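Local coordinates for protein carboxylesterase SOBER1 (PDB 6AVX) that hydrolyses carboxylic esters with a preference for short acyl chains, has phospholipase A2 activity, and dampens the plant hypersensitive response to the bacterial effector AvrBsT, at residues C105-G110 against V130-V135; I154-G159 against C184-Y189; T26-S31 against K202-W207; I8-G13 against A36-P41. The protein carries 1 engineered substitution. One frame throughout, in Å; residues are numbered along the deposited sequence. Where two conformers were deposited one is given.

Contact 1: C105-G110 against V130-V135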
# COMPACT_ATOMS: atom_id res chain seq x y z
N CYS A 105 2.89 -3.15 2.65
CA CYS A 105 1.93 -3.74 1.72
C CYS A 105 0.54 -3.35 2.15
O CYS A 105 0.29 -3.08 3.33
CB CYS A 105 1.99 -5.27 1.77
SG CYS A 105 3.60 -6.04 1.64
N GLY A 106 -0.40 -3.37 1.22
CA GLY A 106 -1.77 -3.12 1.63
C GLY A 106 -2.76 -3.28 0.50
O GLY A 106 -2.42 -3.17 -0.69
N LEU A 107 -4.01 -3.50 0.89
CA LEU A 107 -5.13 -3.69 -0.02
C LEU A 107 -5.99 -2.44 -0.10
O LEU A 107 -6.47 -1.94 0.92
CB LEU A 107 -6.01 -4.84 0.47
CG LEU A 107 -7.26 -5.12 -0.36
CD1 LEU A 107 -6.91 -5.55 -1.79
CD2 LEU A 107 -8.14 -6.15 0.31
N SER A 108 -6.24 -1.97 -1.32
CA SER A 108 -7.23 -0.95 -1.64
C SER A 108 -6.89 0.33 -0.90
O SER A 108 -5.84 0.91 -1.17
CB SER A 108 -8.64 -1.48 -1.41
OG SER A 108 -9.55 -0.61 -2.04
N GLN A 109 -7.71 0.79 0.04
CA GLN A 109 -7.34 1.96 0.82
C GLN A 109 -5.95 1.79 1.45
O GLN A 109 -5.15 2.73 1.49
CB GLN A 109 -8.38 2.20 1.92
CG GLN A 109 -8.17 3.49 2.67
CD GLN A 109 -9.06 3.61 3.87
OE1 GLN A 109 -9.12 2.72 4.71
NE2 GLN A 109 -9.78 4.72 3.96
N GLY A 110 -5.64 0.60 1.94
CA GLY A 110 -4.34 0.33 2.51
C GLY A 110 -3.23 0.29 1.48
O GLY A 110 -2.06 0.53 1.81
N VAL A 130 1.45 -2.69 -3.49
CA VAL A 130 0.11 -2.13 -3.56
C VAL A 130 -0.80 -3.18 -4.18
O VAL A 130 -0.50 -3.69 -5.27
CB VAL A 130 0.12 -0.85 -4.41
CG1 VAL A 130 -1.30 -0.33 -4.61
CG2 VAL A 130 1.04 0.21 -3.80
N LEU A 131 -1.91 -3.51 -3.52
CA LEU A 131 -2.89 -4.43 -4.08
C LEU A 131 -4.17 -3.65 -4.32
O LEU A 131 -4.80 -3.16 -3.38
CB LEU A 131 -3.16 -5.61 -3.15
CG LEU A 131 -2.01 -6.61 -2.92
CD1 LEU A 131 -0.96 -6.08 -1.94
CD2 LEU A 131 -2.57 -7.93 -2.42
N SER A 132 -4.52 -3.49 -5.58
CA SER A 132 -5.81 -2.90 -5.94
C SER A 132 -6.01 -1.52 -5.33
O SER A 132 -7.10 -1.16 -4.89
CB SER A 132 -6.95 -3.83 -5.56
OG SER A 132 -6.71 -5.14 -6.06
N GLY A 133 -4.94 -0.72 -5.33
CA GLY A 133 -4.97 0.60 -4.78
C GLY A 133 -5.19 1.68 -5.82
O GLY A 133 -5.65 1.44 -6.94
N TRP A 134 -4.84 2.90 -5.43
CA TRP A 134 -4.95 4.06 -6.30
C TRP A 134 -3.94 5.09 -5.81
O TRP A 134 -3.37 4.95 -4.75
CB TRP A 134 -6.37 4.62 -6.31
CG TRP A 134 -6.85 5.18 -5.00
CD1 TRP A 134 -6.77 6.48 -4.59
CD2 TRP A 134 -7.55 4.48 -3.96
NE1 TRP A 134 -7.35 6.62 -3.36
CE2 TRP A 134 -7.86 5.42 -2.96
CE3 TRP A 134 -7.97 3.16 -3.79
CZ2 TRP A 134 -8.55 5.08 -1.80
CZ3 TRP A 134 -8.66 2.82 -2.66
CH2 TRP A 134 -8.96 3.78 -1.67
N VAL A 135 -3.73 6.13 -6.62
CA VAL A 135 -2.81 7.21 -6.28
C VAL A 135 -3.59 8.23 -5.45
O VAL A 135 -4.52 8.84 -5.97
CB VAL A 135 -2.21 7.86 -7.53
CG1 VAL A 135 -1.24 8.96 -7.13
CG2 VAL A 135 -1.49 6.81 -8.36

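Contact 2: I154-G159 against C184-Y189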
# COMPACT_ATOMS: atom_id res chain seq x y z
N ILE A 154 8.35 -0.48 -6.18
CA ILE A 154 6.92 -0.68 -6.00
C ILE A 154 6.49 -1.87 -6.85
O ILE A 154 6.86 -1.96 -8.03
CB ILE A 154 6.12 0.56 -6.42
CG1 ILE A 154 6.58 1.80 -5.66
CG2 ILE A 154 4.64 0.33 -6.22
CD1 ILE A 154 6.38 1.77 -4.15
N LEU A 155 5.72 -2.77 -6.26
CA LEU A 155 5.02 -3.81 -7.00
C LEU A 155 3.53 -3.53 -6.88
O LEU A 155 3.00 -3.56 -5.77
CB LEU A 155 5.34 -5.20 -6.44
CG LEU A 155 4.49 -6.33 -7.03
CD1 LEU A 155 4.72 -6.50 -8.52
CD2 LEU A 155 4.78 -7.62 -6.31
N TRP A 156 2.88 -3.25 -7.99
CA TRP A 156 1.46 -2.94 -8.01
C TRP A 156 0.72 -4.10 -8.66
O TRP A 156 1.01 -4.45 -9.80
CB TRP A 156 1.23 -1.69 -8.85
CG TRP A 156 -0.12 -1.09 -8.70
CD1 TRP A 156 -1.32 -1.64 -9.03
CD2 TRP A 156 -0.42 0.20 -8.15
NE1 TRP A 156 -2.35 -0.78 -8.72
CE2 TRP A 156 -1.82 0.36 -8.18
CE3 TRP A 156 0.37 1.23 -7.63
CZ2 TRP A 156 -2.43 1.52 -7.73
CZ3 TRP A 156 -0.23 2.37 -7.17
CH2 TRP A 156 -1.63 2.51 -7.22
N SER A 157 -0.22 -4.70 -7.93
CA SER A 157 -1.03 -5.82 -8.38
C SER A 157 -2.46 -5.33 -8.51
O SER A 157 -2.96 -4.68 -7.59
CB SER A 157 -0.98 -6.94 -7.34
OG SER A 157 0.35 -7.44 -7.18
N HIS A 158 -3.13 -5.61 -9.62
CA HIS A 158 -4.49 -5.12 -9.81
C HIS A 158 -5.28 -6.10 -10.66
O HIS A 158 -4.76 -6.63 -11.66
CB HIS A 158 -4.50 -3.74 -10.47
CG HIS A 158 -5.56 -2.81 -9.97
ND1 HIS A 158 -5.26 -1.64 -9.30
CD2 HIS A 158 -6.92 -2.86 -10.05
CE1 HIS A 158 -6.38 -1.02 -8.99
NE2 HIS A 158 -7.40 -1.75 -9.42
N GLY A 159 -6.53 -6.31 -10.28
CA GLY A 159 -7.42 -7.17 -11.05
C GLY A 159 -8.05 -6.40 -12.19
O GLY A 159 -8.52 -5.28 -12.03
N CYS A 184 8.35 0.96 -10.85
CA CYS A 184 7.17 0.18 -10.50
C CYS A 184 7.02 -0.99 -11.46
O CYS A 184 7.06 -0.80 -12.68
CB CYS A 184 5.94 1.07 -10.55
SG CYS A 184 4.40 0.25 -10.18
N GLU A 185 6.85 -2.18 -10.91
CA GLU A 185 6.38 -3.32 -11.68
C GLU A 185 4.88 -3.40 -11.51
O GLU A 185 4.37 -3.41 -10.38
CB GLU A 185 6.99 -4.64 -11.19
CG GLU A 185 6.44 -5.81 -12.03
CD GLU A 185 6.80 -7.20 -11.54
OE1 GLU A 185 7.68 -7.36 -10.68
OE2 GLU A 185 6.16 -8.15 -12.05
N PHE A 186 4.15 -3.47 -12.61
CA PHE A 186 2.70 -3.58 -12.58
C PHE A 186 2.34 -5.00 -12.98
O PHE A 186 2.78 -5.49 -14.04
CB PHE A 186 2.09 -2.57 -13.53
CG PHE A 186 0.60 -2.48 -13.45
CD1 PHE A 186 -0.02 -1.60 -12.58
CD2 PHE A 186 -0.19 -3.28 -14.26
CE1 PHE A 186 -1.42 -1.53 -12.53
CE2 PHE A 186 -1.57 -3.21 -14.21
CZ PHE A 186 -2.18 -2.33 -13.33
N LYS A 187 1.57 -5.68 -12.14
CA LYS A 187 1.17 -7.06 -12.36
C LYS A 187 -0.35 -7.10 -12.46
O LYS A 187 -1.05 -6.91 -11.46
CB LYS A 187 1.66 -7.95 -11.22
CG LYS A 187 1.47 -9.43 -11.43
CD LYS A 187 2.30 -9.93 -12.59
CE LYS A 187 2.19 -11.44 -12.74
NZ LYS A 187 2.35 -11.85 -14.16
N ALA A 188 -0.86 -7.32 -13.68
CA ALA A 188 -2.30 -7.43 -13.90
C ALA A 188 -2.75 -8.86 -13.64
O ALA A 188 -2.03 -9.82 -13.96
CB ALA A 188 -2.66 -7.06 -15.34
N TYR A 189 -3.94 -8.99 -13.07
CA TYR A 189 -4.55 -10.29 -12.81
C TYR A 189 -5.83 -10.38 -13.63
O TYR A 189 -6.87 -9.84 -13.22
CB TYR A 189 -4.80 -10.48 -11.31
CG TYR A 189 -3.48 -10.78 -10.65
CD1 TYR A 189 -3.04 -12.09 -10.56
CD2 TYR A 189 -2.65 -9.77 -10.20
CE1 TYR A 189 -1.82 -12.40 -10.02
CE2 TYR A 189 -1.41 -10.07 -9.65
CZ TYR A 189 -1.01 -11.39 -9.57
OH TYR A 189 0.21 -11.75 -9.05
O HOH W 1 1.07 -10.07 -7.19

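Contact 3: T26-S31 against K202-W207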
# COMPACT_ATOMS: atom_id res chain seq x y z
N THR A 26 0.05 -16.44 6.65
CA THR A 26 0.13 -17.89 6.51
C THR A 26 0.19 -18.34 5.07
O THR A 26 0.46 -19.51 4.82
CB THR A 26 -1.03 -18.60 7.23
OG1 THR A 26 -2.27 -18.40 6.53
CG2 THR A 26 -1.17 -18.11 8.64
N GLN A 27 -0.08 -17.45 4.10
CA GLN A 27 0.12 -17.78 2.70
C GLN A 27 1.56 -17.58 2.26
O GLN A 27 1.92 -17.97 1.14
CB GLN A 27 -0.82 -16.94 1.83
CG GLN A 27 -2.28 -17.26 2.06
CD GLN A 27 -2.57 -18.71 1.75
OE1 GLN A 27 -2.11 -19.24 0.74
NE2 GLN A 27 -3.32 -19.36 2.63
N PHE A 28 2.39 -16.97 3.10
CA PHE A 28 3.81 -16.76 2.81
C PHE A 28 4.54 -17.88 3.54
O PHE A 28 5.00 -17.74 4.68
CB PHE A 28 4.25 -15.38 3.31
CG PHE A 28 3.66 -14.24 2.52
CD1 PHE A 28 2.31 -13.95 2.56
CD2 PHE A 28 4.48 -13.43 1.74
CE1 PHE A 28 1.76 -12.90 1.83
CE2 PHE A 28 3.94 -12.37 1.01
CZ PHE A 28 2.59 -12.11 1.06
N LYS A 29 4.61 -19.03 2.87
CA LYS A 29 5.04 -20.29 3.47
C LYS A 29 6.51 -20.62 3.23
O LYS A 29 6.98 -21.67 3.69
CB LYS A 29 4.17 -21.44 2.94
CG LYS A 29 2.73 -21.30 3.32
CD LYS A 29 1.95 -22.52 2.86
CE LYS A 29 0.46 -22.39 3.15
NZ LYS A 29 0.16 -22.40 4.59
N SER A 30 7.25 -19.76 2.55
CA SER A 30 8.63 -20.07 2.21
C SER A 30 9.54 -20.06 3.44
O SER A 30 9.30 -19.37 4.42
CB SER A 30 9.17 -19.07 1.20
OG SER A 30 9.24 -17.77 1.75
N SER A 31 10.63 -20.83 3.35
CA SER A 31 11.68 -20.73 4.36
C SER A 31 12.20 -19.31 4.47
O SER A 31 12.47 -18.82 5.57
CB SER A 31 12.82 -21.69 4.03
OG SER A 31 12.38 -23.03 4.05
N LYS A 202 1.43 -15.13 -3.55
CA LYS A 202 2.66 -15.86 -3.82
C LYS A 202 3.61 -15.05 -4.69
O LYS A 202 4.83 -15.13 -4.55
CB LYS A 202 2.35 -17.18 -4.52
CG LYS A 202 1.49 -18.15 -3.76
CD LYS A 202 2.10 -18.59 -2.47
CE LYS A 202 1.24 -19.67 -1.83
NZ LYS A 202 1.79 -20.13 -0.53
N TYR A 203 3.07 -14.29 -5.64
CA TYR A 203 3.91 -13.45 -6.47
C TYR A 203 4.56 -12.33 -5.66
O TYR A 203 5.75 -12.02 -5.83
CB TYR A 203 3.08 -12.85 -7.60
CG TYR A 203 3.90 -12.26 -8.71
CD1 TYR A 203 4.42 -13.06 -9.71
CD2 TYR A 203 4.16 -10.89 -8.78
CE1 TYR A 203 5.17 -12.54 -10.74
CE2 TYR A 203 4.91 -10.36 -9.81
CZ TYR A 203 5.41 -11.19 -10.79
OH TYR A 203 6.16 -10.68 -11.82
N ILE A 204 3.80 -11.73 -4.73
CA ILE A 204 4.39 -10.76 -3.82
C ILE A 204 5.50 -11.42 -3.00
O ILE A 204 6.57 -10.83 -2.80
CB ILE A 204 3.30 -10.13 -2.93
CG1 ILE A 204 2.36 -9.28 -3.78
CG2 ILE A 204 3.93 -9.30 -1.80
CD1 ILE A 204 1.03 -9.02 -3.14
N GLU A 205 5.25 -12.62 -2.48
CA GLU A 205 6.28 -13.33 -1.72
C GLU A 205 7.54 -13.51 -2.55
O GLU A 205 8.65 -13.27 -2.07
CB GLU A 205 5.77 -14.68 -1.26
CG GLU A 205 6.83 -15.51 -0.51
CD GLU A 205 6.30 -16.82 0.01
OE1 GLU A 205 5.49 -17.44 -0.72
OE2 GLU A 205 6.65 -17.20 1.13
N SER A 206 7.39 -13.93 -3.80
CA SER A 206 8.55 -14.11 -4.67
C SER A 206 9.29 -12.80 -4.89
O SER A 206 10.53 -12.78 -4.96
CB SER A 206 8.12 -14.71 -6.00
OG SER A 206 7.61 -16.02 -5.83
N TRP A 207 8.55 -11.70 -5.05
CA TRP A 207 9.16 -10.38 -5.22
C TRP A 207 9.92 -9.95 -3.96
O TRP A 207 11.04 -9.45 -4.06
CB TRP A 207 8.05 -9.40 -5.59
CG TRP A 207 8.35 -7.93 -5.53
CD1 TRP A 207 8.94 -7.16 -6.49
CD2 TRP A 207 7.99 -7.04 -4.47
NE1 TRP A 207 8.97 -5.84 -6.07
CE2 TRP A 207 8.40 -5.75 -4.83
CE3 TRP A 207 7.36 -7.22 -3.24
CZ2 TRP A 207 8.19 -4.63 -4.01
CZ3 TRP A 207 7.16 -6.12 -2.43
CH2 TRP A 207 7.57 -4.85 -2.82
O HOH W 2 4.47 -19.71 0.01

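Contact 4: I8-G13 against A36-P41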
# COMPACT_ATOMS: atom_id res chain seq x y z
N ILE A 8 7.46 -6.71 7.81
CA ILE A 8 6.41 -6.55 6.81
C ILE A 8 5.21 -5.92 7.51
O ILE A 8 4.61 -6.53 8.40
CB ILE A 8 6.02 -7.88 6.15
CG1 ILE A 8 7.27 -8.57 5.59
CG2 ILE A 8 5.00 -7.63 5.06
CD1 ILE A 8 7.03 -9.95 5.00
N LEU A 9 4.87 -4.71 7.09
CA LEU A 9 3.71 -3.98 7.58
C LEU A 9 2.60 -4.16 6.56
O LEU A 9 2.79 -3.85 5.38
CB LEU A 9 4.07 -2.50 7.70
CG LEU A 9 2.97 -1.59 8.21
CD1 LEU A 9 2.57 -1.98 9.61
CD2 LEU A 9 3.38 -0.14 8.14
N TRP A 10 1.44 -4.66 6.99
CA TRP A 10 0.29 -4.87 6.11
C TRP A 10 -0.83 -3.94 6.52
O TRP A 10 -1.24 -3.96 7.68
CB TRP A 10 -0.21 -6.31 6.19
CG TRP A 10 -1.27 -6.55 5.15
CD1 TRP A 10 -2.59 -6.20 5.22
CD2 TRP A 10 -1.08 -7.13 3.86
NE1 TRP A 10 -3.23 -6.53 4.04
CE2 TRP A 10 -2.32 -7.11 3.20
CE3 TRP A 10 0.01 -7.69 3.20
CZ2 TRP A 10 -2.50 -7.62 1.91
CZ3 TRP A 10 -0.16 -8.20 1.92
CH2 TRP A 10 -1.41 -8.16 1.30
N LEU A 11 -1.37 -3.18 5.57
CA LEU A 11 -2.39 -2.17 5.82
C LEU A 11 -3.70 -2.60 5.19
O LEU A 11 -3.80 -2.73 3.96
CB LEU A 11 -1.94 -0.83 5.24
CG LEU A 11 -0.60 -0.34 5.80
CD1 LEU A 11 -0.13 0.91 5.11
CD2 LEU A 11 -0.66 -0.14 7.32
N HIS A 12 -4.72 -2.83 6.03
CA HIS A 12 -6.02 -3.31 5.60
C HIS A 12 -6.78 -2.25 4.81
O HIS A 12 -6.43 -1.07 4.78
CB HIS A 12 -6.83 -3.76 6.82
CG HIS A 12 -7.21 -2.64 7.75
ND1 HIS A 12 -8.21 -1.74 7.46
CD2 HIS A 12 -6.73 -2.28 8.96
CE1 HIS A 12 -8.32 -0.87 8.46
NE2 HIS A 12 -7.43 -1.18 9.38
N GLY A 13 -7.87 -2.68 4.18
CA GLY A 13 -8.75 -1.81 3.43
C GLY A 13 -9.87 -1.20 4.26
O GLY A 13 -10.02 -1.43 5.46
N ALA A 36 10.10 -13.63 9.18
CA ALA A 36 9.67 -12.25 9.04
C ALA A 36 8.82 -11.83 10.23
O ALA A 36 8.02 -12.61 10.75
CB ALA A 36 8.88 -12.06 7.75
N SER A 37 9.00 -10.59 10.64
CA SER A 37 8.17 -9.96 11.66
C SER A 37 7.06 -9.19 10.96
O SER A 37 7.34 -8.23 10.24
CB SER A 37 9.00 -9.00 12.50
OG SER A 37 8.19 -8.31 13.44
N TRP A 38 5.83 -9.62 11.15
CA TRP A 38 4.68 -8.99 10.52
C TRP A 38 3.99 -8.06 11.50
O TRP A 38 3.97 -8.31 12.71
CB TRP A 38 3.66 -10.05 10.11
CG TRP A 38 4.09 -10.95 9.03
CD1 TRP A 38 4.91 -12.04 9.14
CD2 TRP A 38 3.71 -10.88 7.66
NE1 TRP A 38 5.06 -12.63 7.92
CE2 TRP A 38 4.32 -11.96 6.99
CE3 TRP A 38 2.88 -10.03 6.93
CZ2 TRP A 38 4.15 -12.19 5.63
CZ3 TRP A 38 2.71 -10.27 5.59
CH2 TRP A 38 3.35 -11.34 4.95
N LEU A 39 3.38 -7.00 10.97
CA LEU A 39 2.53 -6.14 11.78
C LEU A 39 1.30 -5.75 10.98
O LEU A 39 1.41 -5.30 9.83
CB LEU A 39 3.29 -4.90 12.23
CG LEU A 39 2.55 -4.04 13.23
CD1 LEU A 39 2.37 -4.77 14.56
CD2 LEU A 39 3.29 -2.75 13.44
N PHE A 40 0.14 -5.96 11.57
CA PHE A 40 -1.16 -5.68 10.96
C PHE A 40 -1.88 -4.68 11.85
O PHE A 40 -2.70 -5.08 12.69
CB PHE A 40 -1.98 -6.96 10.84
CG PHE A 40 -1.47 -7.94 9.81
CD1 PHE A 40 -2.08 -8.03 8.58
CD2 PHE A 40 -0.39 -8.77 10.08
CE1 PHE A 40 -1.63 -8.93 7.64
CE2 PHE A 40 0.05 -9.68 9.12
CZ PHE A 40 -0.57 -9.75 7.92
N PRO A 41 -1.61 -3.38 11.70
CA PRO A 41 -2.28 -2.37 12.52
C PRO A 41 -3.74 -2.22 12.11
O PRO A 41 -4.17 -2.70 11.06
CB PRO A 41 -1.49 -1.09 12.24
CG PRO A 41 -0.99 -1.30 10.85
CD PRO A 41 -0.64 -2.77 10.79
O HOH W 3 -3.79 -3.90 8.61

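Contact 1: C105-G110 against V130-V135
Gly-106 and Ser-108 each share a backbone hydrogen bond with Leu-131, joining the ends of parallel strands 102-107 and 127-131. Leu-131 N donates to Gly-106 O at 2.9 Å, and Ser-108 N reaches Leu-131 O at 2.8 Å, nearly straight at the hydrogen (175°). Beyond these bonds the backbones meet through a weaker CA-H...O contact, Ser-108 CA lying 3.3 Å from Ser-132 O, a buried carbonyl oxygen with no conventional partner in the model. Apolar packing follows on one face of the sheet, where Leu-107 and Leu-131 cross at about a right angle and CD1 of Leu-107 rests 4.0 Å from CB of Leu-131. The indole of Trp-134 comes against the turn itself. Its CZ3 approaches Ser-108 C at 3.5 Å and its CH2 approaches Gln-109 CA at 3.5 Å, while Ser-108 OG lies in the ring plane, at the edge, 3.6 Å from CZ3. The amide of Gln-109 turns elsewhere, bonding to Ser-58 and Trp-59. Ser-108 has the strained backbone (phi 60°, psi -115°) of the nucleophile elbow, where the chain passes sharply from strand into helix 109-120; Gly-110 O passes 3.7 Å from CA of Gly-106, which has no side chain there. This elbow, here Gly-X-Ser-X-Gly, is a hallmark of alpha/beta hydrolases, and Ser-108 is the probable nucleophile, with His-194 beside it.

Contact 2: I154-G159 against C184-Y189
Ile-154 to Gly-159 pairs residue for residue with Cys-184 to Tyr-189 as parallel strands, their axes 4.7 Å apart and turned by 17°. Five backbone hydrogen bonds run between them, the shortest from Lys-187 N to Trp-156 O at 2.7 Å. On one face Trp-156 and Phe-186 lie with near-parallel planes (21°) but slid apart, the rings barely overlapping; CD1 of Trp-156 meets CE1 of Phe-186 at 3.5 Å. Cys-184 SG, anti to its backbone N (chi1 179°), touches both Ile-154 CG2 and CB of Trp-156, 3.9 Å from the latter. On the other face Leu-155 and Glu-185 run side by side in the same direction, CD1 of Leu-155 lying 3.7 Å from CD of Glu-185; Glu-185 OE2 is bonded to Tyr-203. Further along, one water bridges Ser-157 OG (2.7 Å) and Tyr-189 OH (2.6 Å). Trp-156 NE1 donates to His-158 ND1 at 3.1 Å, exactly in both ring planes, and His-158 NE2 bonds to Val-165 O. With ND1 accepting and NE2 facing a carbonyl, the imidazole is held flat between two partners, which probably favours the neutral form protonated at NE2.

Contact 3: T26-S31 against K202-W207
Glu-205 reaches across from helix 198-212 to Phe-28 and Ser-30, its chain fully extended and CG anti to the backbone N (chi1 177°). It slides past Phe-28 in the opposite direction, ring and carboxylate planes 59° apart, with CB of Glu-205 3.5 Å from CD2 of the Phe-28 ring. The carboxylate end is gripped by two donors: Ser-30 N meets Glu-205 OE2 on the syn side at 3.0 Å, while Ser-30 OG donates to the same oxygen at 2.7 Å from well above the plane (47°). Both donors come from one face, and Ser-30 OG in turn accepts from Leu-33 N. The contact thus ties the loop between helix 18-21 and strand 37-39 to the C-terminal helix of this alpha/beta hydrolase, away from the annotated catalytic residues. In Lys-202, one helical turn earlier, CB points away from the loop, but the chain bends at chi2 and then runs extended, and Lys-202 NZ reaches Gln-27 O at 2.7 Å. A water joins the two charged arms, accepting from Lys-202 NZ and from Lys-29 N and donating to Glu-205 OE1 at 2.6 Å. At the apolar end, Ile-204 CG2 sits at the edge of the Phe-28 ring, near its plane and 4.2 Å from CE2.

Contact 4: I8-G13 against A36-P41
Ile-8 lies beside Trp-38, pointing the same way, and covers one face of its indole. CD1 stands over the six-membered ring, 3.9 Å from its centroid and 19° off the normal, in a CH-pi contact, while CG2 comes within 3.5 Å of CZ3. CB of Ala-36 also touches Ile-8 CD1, at 3.9 Å. Next along the strand, Trp-10 sets its CB over a face of Phe-40, 3.3 Å from CE1. The Trp-10 five-membered ring and the Phe-40 ring are inclined by only 26° but displaced so far that they scarcely overlap. Around Pro-41, Leu-9 approaches at about a right angle, its CD1 3.5 Å from the proline CD, and Leu-11 CD2 touches the proline CG. Strands 7-11 and 37-39 are the parallel partners of a beta-alpha-beta unit that forms one border of the alpha/beta hydrolase sheet, joined by three backbone hydrogen bonds such as Trp-10 N to Leu-39 O at 2.9 Å. Where the strands end, a water takes over, donating to Trp-10 O and Pro-41 O and accepting from His-12 N. The His-12 ring presents its edge to Pro-41 O, CD2 lying 3.3 Å away in plane, and is fixed at both nitrogens: ND1 donates to Gly-13 O at 2.7 Å, and NE2 bonds to Ala-43 N. Helix 75-94 packs on Leu-9, Leu-11 and Leu-39.

Contacts 4, 1 and 2 follow one another across a single parallel sheet, with contact 1 in its middle. Cys-105 N bonds to Leu-9 O at 2.8 Å on the side of contact 4, and Ser-132 N bonds to Ser-157 O at 2.8 Å on that of contact 2. Contact 3 reaches all three: Ile-204 CD1 packs 3.7 Å from Leu-131 CD1, Tyr-203 OH lies 2.5 Å from Glu-185 OE2, and the Phe-28 ring meets Trp-38 edge-to-face. The probable triad gathers at the strand ends. Contact 1 carries Ser-108, its side chain about 3 Å from that of His-194; in contact 2 the His-158 side chain is about 4 Å from that of Asp-162.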